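Local atomic coordinates of protein kinase (Staphylococcus aureus subsp. aureus Mu50, PDB entry 3PY9), a protein that is a membrane serine/threonine kinase whose extracellular PASTA region, the part in this structure, probably binds muropeptides of the bacterial cell wall. Residues P78-I81 against G82-K85; Q90-S94 against L95-D99; Q186-G190 against K191-E195. One frame throughout, in Å; residues are numbered along the deposited sequence.

All three contacts are local and in series; none nests in or crosses another. Contact 1 (78-85) comes first. It closes the turn between strand 74-76 and helix 85-93. Contact 2 (90-99) follows at the other end of that helix and leads the chain toward strand 100-105. These two touch: Pro78 CG lies 3.8 Å from Leu92 CD2, and Pro78 CD lies 3.8 Å from Leu95 CD1. The loop before the helix thus packs on its last turn and the loop after it, within one PASTA domain. Contact 3 (186-195) belongs to the next PASTA domain and joins strands 183-187 and 191-194. Its nearest atoms lie about 17 Å from contact 1 and about 26 Å from contact 2.

Contact 1 of 3, residues P78-I81 against G82-K85; sequences PNVI and GLPK
Leu83 holds CG anti to its own carbonyl carbon (chi1 -45°), and this turns the branch back over Val80. Leu83 CD1 then lies 4.0 Å from Val80 CB. Leu83 CG rests beside the carbonyl oxygen of the same valine, with Val80 O 3.3 Å away. The backbone closes the loop here too. Leu83 N donates to Val80 O at 3.1 Å, and the bond is fairly straight (160° at the hydrogen). Residues Val80 to Leu83 form a type II beta turn with Ile81 and Gly82 at its two corners. Gly82 has a phi of +92°, which suits glycine at the third position of such a turn. The side chain of Ile81 is directed away from 82-85. Around the turn, Gly82 and Leu83 make backbone hydrogen bonds with Ile115, while Val80 packs on Ala88 and Leu135. Pro84 is the N-cap of helix 85-93. The bond from Leu83 N satisfies Val80 O, and the side chain of Leu83 is laid against the buried Val80. The turn closed in this way sets the chain on course for the N-cap at Pro84.

Contact 2 of 3, residues Q90-S94 against L95-D99; sequences QKLKS and LGLKD. With EU (europium ion), chain E.
Leu92 O and Lys93 O, in the last turn of the helix that starts at Lys85, accept bonds from the chain that leaves it. Leu97 N donates to Leu92 O at 3.0 Å, bent to 142° at the hydrogen. Gly96 N donates to Lys93 O, and their 2.5 Å separation is so short that its exact length is doubtful. Ser94 OG turns back on the helix and donates to Lys91 O at 2.9 Å, from above the carbonyl plane. Its chi1 of 82° places the hydroxyl between the backbone N and the carbonyl carbon.

This is a Schellman motif. Gly96, with positive phi, is its C-prime residue, and Lys93 to Gly96 form a type I turn.

Beyond the turn, Asp99 OD2 binds the europium ion at 2.4 Å. OD1 of Asp99 stays 3.4 Å from the europium, so the carboxylate binds through one oxygen. OD2 also takes a hydrogen bond from Asn132 N, and Asp130 is a further metal ligand.

Leu92 and Leu97 meet obliquely, and Leu92 CD2 lies only 3.5 Å from Leu97 CD1, tighter than usual van der Waals contact. Leu92 also packs on Met77, and Leu97 on Ser131. Leu95 lays its CG beside Lys91 O. On the exposed side Lys98 crosses Lys93 at about a right angle. The Lys98 chain bends at its end (chi4 -53°). Lys98 NZ lies 3.6 Å from Lys93 O, without a hydrogen bond. The two ammonium groups, like charges, stay 5.5 Å apart (Lys93 NZ to Lys98 NZ).

Contact 3 of 3, residues Q186-G190 against K191-E195; sequences QSPKG and KSVDE
Pro188 and Val193 make the apolar touch of this turn. The ring carbon Pro188 CG meets the methyl Val193 CG1 at 4.0 Å, and the two side chains approach at a slant. Val193 places CG1 anti to its carbonyl carbon (chi1 -55°), and this methyl is the branch that reaches the proline. Lys191 lies beside the same ring. Its CE comes 4.2 Å from Pro188 CB, and its ammonium nitrogen lies farther from the ring. Lys191 CB also sits 3.5 Å from Lys189 O. The segments are joined here by packing and by the continuous chain, with no direct hydrogen bond between them.

The proline is fixed from its own side. The peptide bond before it is cis, which turns the chain sharply after Ser187. Gln186 NE2 then donates to Pro188 O at 3.2 Å (142° at the hydrogen). The donor lies in the carbonyl plane on a lone pair, while the oxygen is tilted slightly out of the glutamine amide plane. The same NE2 also donates to Glu147 O, and Gln186 OE1 accepts from Phe149 N. The oxygen and the nitrogen of this buried amide are both bonded, which fixes its flip. Gly190, with positive phi, makes the corner that leads into Lys191.

Further out, Pro188 packs on Ile199, and Val193 on Val146 and Phe166. Lys191 bonds with Val146 and Val193 with Val144, backbone to backbone. The three-stranded sheet of 167-173, 198-204 and 183-187, with helix 154-162, is the fold of a PASTA domain, and this turn links it to the short antiparallel pair 143-146/191-194.

Contact 1 of 3, residues P78-I81 against G82-K85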
# COMPACT_ATOMS: atom_id res chain seq x y z
N PRO A 78 -18.61 -4.73 10.29
CA PRO A 78 -18.00 -3.40 10.29
C PRO A 78 -16.69 -3.38 9.48
O PRO A 78 -16.11 -4.43 9.20
CB PRO A 78 -17.71 -3.16 11.77
CG PRO A 78 -17.50 -4.53 12.34
CD PRO A 78 -18.42 -5.42 11.59
N ASN A 79 -16.27 -2.17 9.09
CA ASN A 79 -14.99 -1.97 8.39
C ASN A 79 -13.96 -1.61 9.45
O ASN A 79 -14.08 -0.56 10.12
CB ASN A 79 -15.12 -0.86 7.34
CG ASN A 79 -13.90 -0.75 6.44
OD1 ASN A 79 -13.03 0.07 6.66
ND2 ASN A 79 -13.84 -1.58 5.41
N VAL A 80 -12.99 -2.50 9.64
CA VAL A 80 -11.98 -2.37 10.71
C VAL A 80 -10.56 -2.26 10.15
O VAL A 80 -9.60 -2.06 10.88
CB VAL A 80 -12.08 -3.52 11.78
CG1 VAL A 80 -13.49 -3.63 12.36
CG2 VAL A 80 -11.67 -4.87 11.18
N ILE A 81 -10.45 -2.41 8.83
CA ILE A 81 -9.19 -2.24 8.11
C ILE A 81 -8.54 -0.90 8.43
O ILE A 81 -9.16 0.15 8.31
CB ILE A 81 -9.42 -2.37 6.60
CG1 ILE A 81 -9.70 -3.84 6.24
CG2 ILE A 81 -8.23 -1.85 5.82
CD1 ILE A 81 -10.44 -4.05 4.94
N GLY A 82 -7.29 -0.93 8.87
CA GLY A 82 -6.57 0.31 9.14
C GLY A 82 -6.65 0.83 10.56
O GLY A 82 -5.89 1.74 10.91
N LEU A 83 -7.55 0.27 11.38
CA LEU A 83 -7.62 0.58 12.82
C LEU A 83 -6.58 -0.24 13.58
O LEU A 83 -6.21 -1.32 13.11
CB LEU A 83 -9.00 0.22 13.39
CG LEU A 83 -10.27 0.63 12.63
CD1 LEU A 83 -11.49 0.12 13.37
CD2 LEU A 83 -10.33 2.17 12.40
N PRO A 84 -6.13 0.25 14.76
CA PRO A 84 -5.29 -0.56 15.65
C PRO A 84 -6.05 -1.80 16.11
O PRO A 84 -7.27 -1.76 16.20
CB PRO A 84 -5.04 0.35 16.86
CG PRO A 84 -5.40 1.70 16.44
CD PRO A 84 -6.41 1.58 15.33
N LYS A 85 -5.31 -2.87 16.42
CA LYS A 85 -5.89 -4.18 16.74
C LYS A 85 -7.00 -4.13 17.76
O LYS A 85 -8.05 -4.73 17.56
CB LYS A 85 -4.80 -5.17 17.20
CG LYS A 85 -5.33 -6.58 17.41
CD LYS A 85 -4.27 -7.57 17.85
CE LYS A 85 -3.94 -7.46 19.32
NZ LYS A 85 -3.21 -8.68 19.79

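Contact 2 of 3, residues Q90-S94 against L95-D99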
# COMPACT_ATOMS: atom_id res chain seq x y z
N GLN A 90 -12.76 -4.50 19.72
CA GLN A 90 -13.84 -3.83 20.44
C GLN A 90 -15.03 -3.59 19.51
O GLN A 90 -16.15 -4.00 19.82
CB GLN A 90 -13.35 -2.53 21.09
CG GLN A 90 -12.48 -2.74 22.35
CD GLN A 90 -11.83 -1.45 22.91
OE1 GLN A 90 -11.99 -0.36 22.35
NE2 GLN A 90 -11.08 -1.58 24.02
N LYS A 91 -14.78 -2.98 18.35
CA LYS A 91 -15.83 -2.70 17.35
C LYS A 91 -16.57 -3.96 16.91
O LYS A 91 -17.75 -3.90 16.53
CB LYS A 91 -15.22 -2.00 16.13
CG LYS A 91 -16.23 -1.53 15.08
CD LYS A 91 -16.73 -0.12 15.37
CE LYS A 91 -18.08 0.16 14.69
NZ LYS A 91 -18.62 1.51 15.08
N LEU A 92 -15.88 -5.10 16.95
CA LEU A 92 -16.47 -6.39 16.64
C LEU A 92 -17.33 -6.92 17.80
O LEU A 92 -18.48 -7.33 17.58
CB LEU A 92 -15.40 -7.40 16.23
CG LEU A 92 -14.95 -7.25 14.77
CD1 LEU A 92 -13.63 -7.97 14.50
CD2 LEU A 92 -16.03 -7.75 13.83
N LYS A 93 -16.77 -6.89 19.01
CA LYS A 93 -17.50 -7.26 20.23
C LYS A 93 -18.77 -6.44 20.38
O LYS A 93 -19.83 -6.99 20.68
CB LYS A 93 -16.63 -7.10 21.48
CG LYS A 93 -16.05 -8.40 22.03
CD LYS A 93 -15.26 -8.16 23.33
CE LYS A 93 -16.16 -8.16 24.58
NZ LYS A 93 -15.38 -8.04 25.86
N SER A 94 -18.66 -5.13 20.16
CA SER A 94 -19.79 -4.21 20.27
C SER A 94 -21.01 -4.65 19.44
O SER A 94 -22.12 -4.15 19.63
CB SER A 94 -19.36 -2.77 19.91
OG SER A 94 -19.32 -2.52 18.51
N LEU A 95 -20.80 -5.60 18.54
CA LEU A 95 -21.88 -6.17 17.75
C LEU A 95 -22.13 -7.65 18.07
O LEU A 95 -22.90 -8.32 17.37
CB LEU A 95 -21.61 -6.00 16.25
CG LEU A 95 -21.33 -4.59 15.72
CD1 LEU A 95 -21.08 -4.63 14.21
CD2 LEU A 95 -22.46 -3.61 16.06
N GLY A 96 -21.48 -8.15 19.12
CA GLY A 96 -21.60 -9.54 19.54
C GLY A 96 -20.71 -10.50 18.77
O GLY A 96 -20.84 -11.72 18.92
N LEU A 97 -19.81 -9.97 17.94
CA LEU A 97 -18.86 -10.77 17.17
C LEU A 97 -17.59 -11.06 17.98
O LEU A 97 -16.69 -10.22 18.05
CB LEU A 97 -18.51 -10.09 15.84
CG LEU A 97 -19.65 -9.90 14.84
CD1 LEU A 97 -19.36 -8.79 13.85
CD2 LEU A 97 -20.00 -11.21 14.15
N LYS A 98 -17.53 -12.24 18.58
CA LYS A 98 -16.46 -12.59 19.50
C LYS A 98 -15.54 -13.73 19.03
O LYS A 98 -14.48 -13.94 19.61
CB LYS A 98 -17.04 -12.89 20.90
CG LYS A 98 -17.99 -11.80 21.42
CD LYS A 98 -18.41 -12.01 22.89
CE LYS A 98 -19.69 -11.23 23.23
NZ LYS A 98 -19.64 -9.76 22.90
N ASP A 99 -15.94 -14.44 17.98
CA ASP A 99 -15.13 -15.53 17.42
C ASP A 99 -14.14 -14.96 16.39
O ASP A 99 -14.35 -15.05 15.18
CB ASP A 99 -16.04 -16.61 16.80
CG ASP A 99 -15.27 -17.65 15.97
OD1 ASP A 99 -14.04 -17.80 16.15
OD2 ASP A 99 -15.90 -18.33 15.13
EU EU E . -15.47 -20.71 15.23

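Contact 3 of 3, residues Q186-G190 against K191-E195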
# COMPACT_ATOMS: atom_id res chain seq x y z
N GLN A 186 27.23 5.42 0.05
CA GLN A 186 25.99 4.62 0.03
C GLN A 186 25.03 5.06 1.10
O GLN A 186 25.40 5.26 2.25
CB GLN A 186 26.29 3.13 0.24
CG GLN A 186 25.08 2.19 0.09
CD GLN A 186 25.45 0.75 0.43
OE1 GLN A 186 26.60 0.33 0.22
NE2 GLN A 186 24.49 -0.02 0.99
N SER A 187 23.76 5.17 0.70
CA SER A 187 22.71 5.58 1.59
C SER A 187 21.40 4.91 1.18
O SER A 187 20.98 5.05 0.04
CB SER A 187 22.57 7.10 1.51
OG SER A 187 21.60 7.55 2.43
N PRO A 188 20.76 4.19 2.12
CA PRO A 188 21.31 3.82 3.44
C PRO A 188 22.29 2.64 3.38
O PRO A 188 22.46 2.04 2.31
CB PRO A 188 20.06 3.44 4.24
CG PRO A 188 19.16 2.87 3.20
CD PRO A 188 19.37 3.73 1.98
N LYS A 189 22.93 2.32 4.51
CA LYS A 189 23.91 1.21 4.60
C LYS A 189 24.02 0.82 6.06
O LYS A 189 23.77 1.67 6.94
CB LYS A 189 25.31 1.66 4.10
CG LYS A 189 25.96 2.72 5.04
CD LYS A 189 27.15 3.45 4.41
CE LYS A 189 27.58 4.61 5.32
NZ LYS A 189 28.43 4.08 6.40
N GLY A 190 24.40 -0.43 6.32
CA GLY A 190 24.69 -0.90 7.68
C GLY A 190 23.51 -0.93 8.64
O GLY A 190 23.67 -0.77 9.87
N LYS A 191 22.34 -1.19 8.08
CA LYS A 191 21.06 -0.86 8.70
C LYS A 191 19.99 -1.72 8.03
O LYS A 191 20.04 -1.89 6.83
CB LYS A 191 20.75 0.60 8.33
CG LYS A 191 20.11 1.44 9.38
CD LYS A 191 19.46 2.69 8.77
CE LYS A 191 20.47 3.78 8.42
NZ LYS A 191 19.86 5.17 8.52
N SER A 192 19.02 -2.24 8.79
CA SER A 192 17.82 -2.77 8.15
C SER A 192 16.79 -1.69 7.86
O SER A 192 16.58 -0.80 8.66
CB SER A 192 17.21 -3.94 8.94
OG SER A 192 16.91 -3.59 10.28
N VAL A 193 16.17 -1.75 6.68
CA VAL A 193 15.16 -0.78 6.25
C VAL A 193 14.06 -1.56 5.50
O VAL A 193 14.24 -2.73 5.18
CB VAL A 193 15.76 0.29 5.29
CG1 VAL A 193 16.99 1.00 5.93
CG2 VAL A 193 16.19 -0.37 4.00
N ASP A 194 12.93 -0.91 5.22
CA ASP A 194 11.80 -1.55 4.53
C ASP A 194 12.29 -2.30 3.30
O ASP A 194 13.03 -1.75 2.47
CB ASP A 194 10.78 -0.51 4.06
CG ASP A 194 10.12 0.24 5.19
OD1 ASP A 194 10.20 -0.19 6.35
OD2 ASP A 194 9.50 1.28 4.91
N GLU A 195 11.86 -3.55 3.17
CA GLU A 195 11.98 -4.31 1.92
C GLU A 195 11.60 -3.46 0.71
O GLU A 195 10.60 -2.75 0.73
CB GLU A 195 11.09 -5.56 2.00
CG GLU A 195 11.02 -6.43 0.75
CD GLU A 195 10.18 -7.64 1.00
OE1 GLU A 195 9.06 -7.47 1.53
OE2 GLU A 195 10.66 -8.76 0.68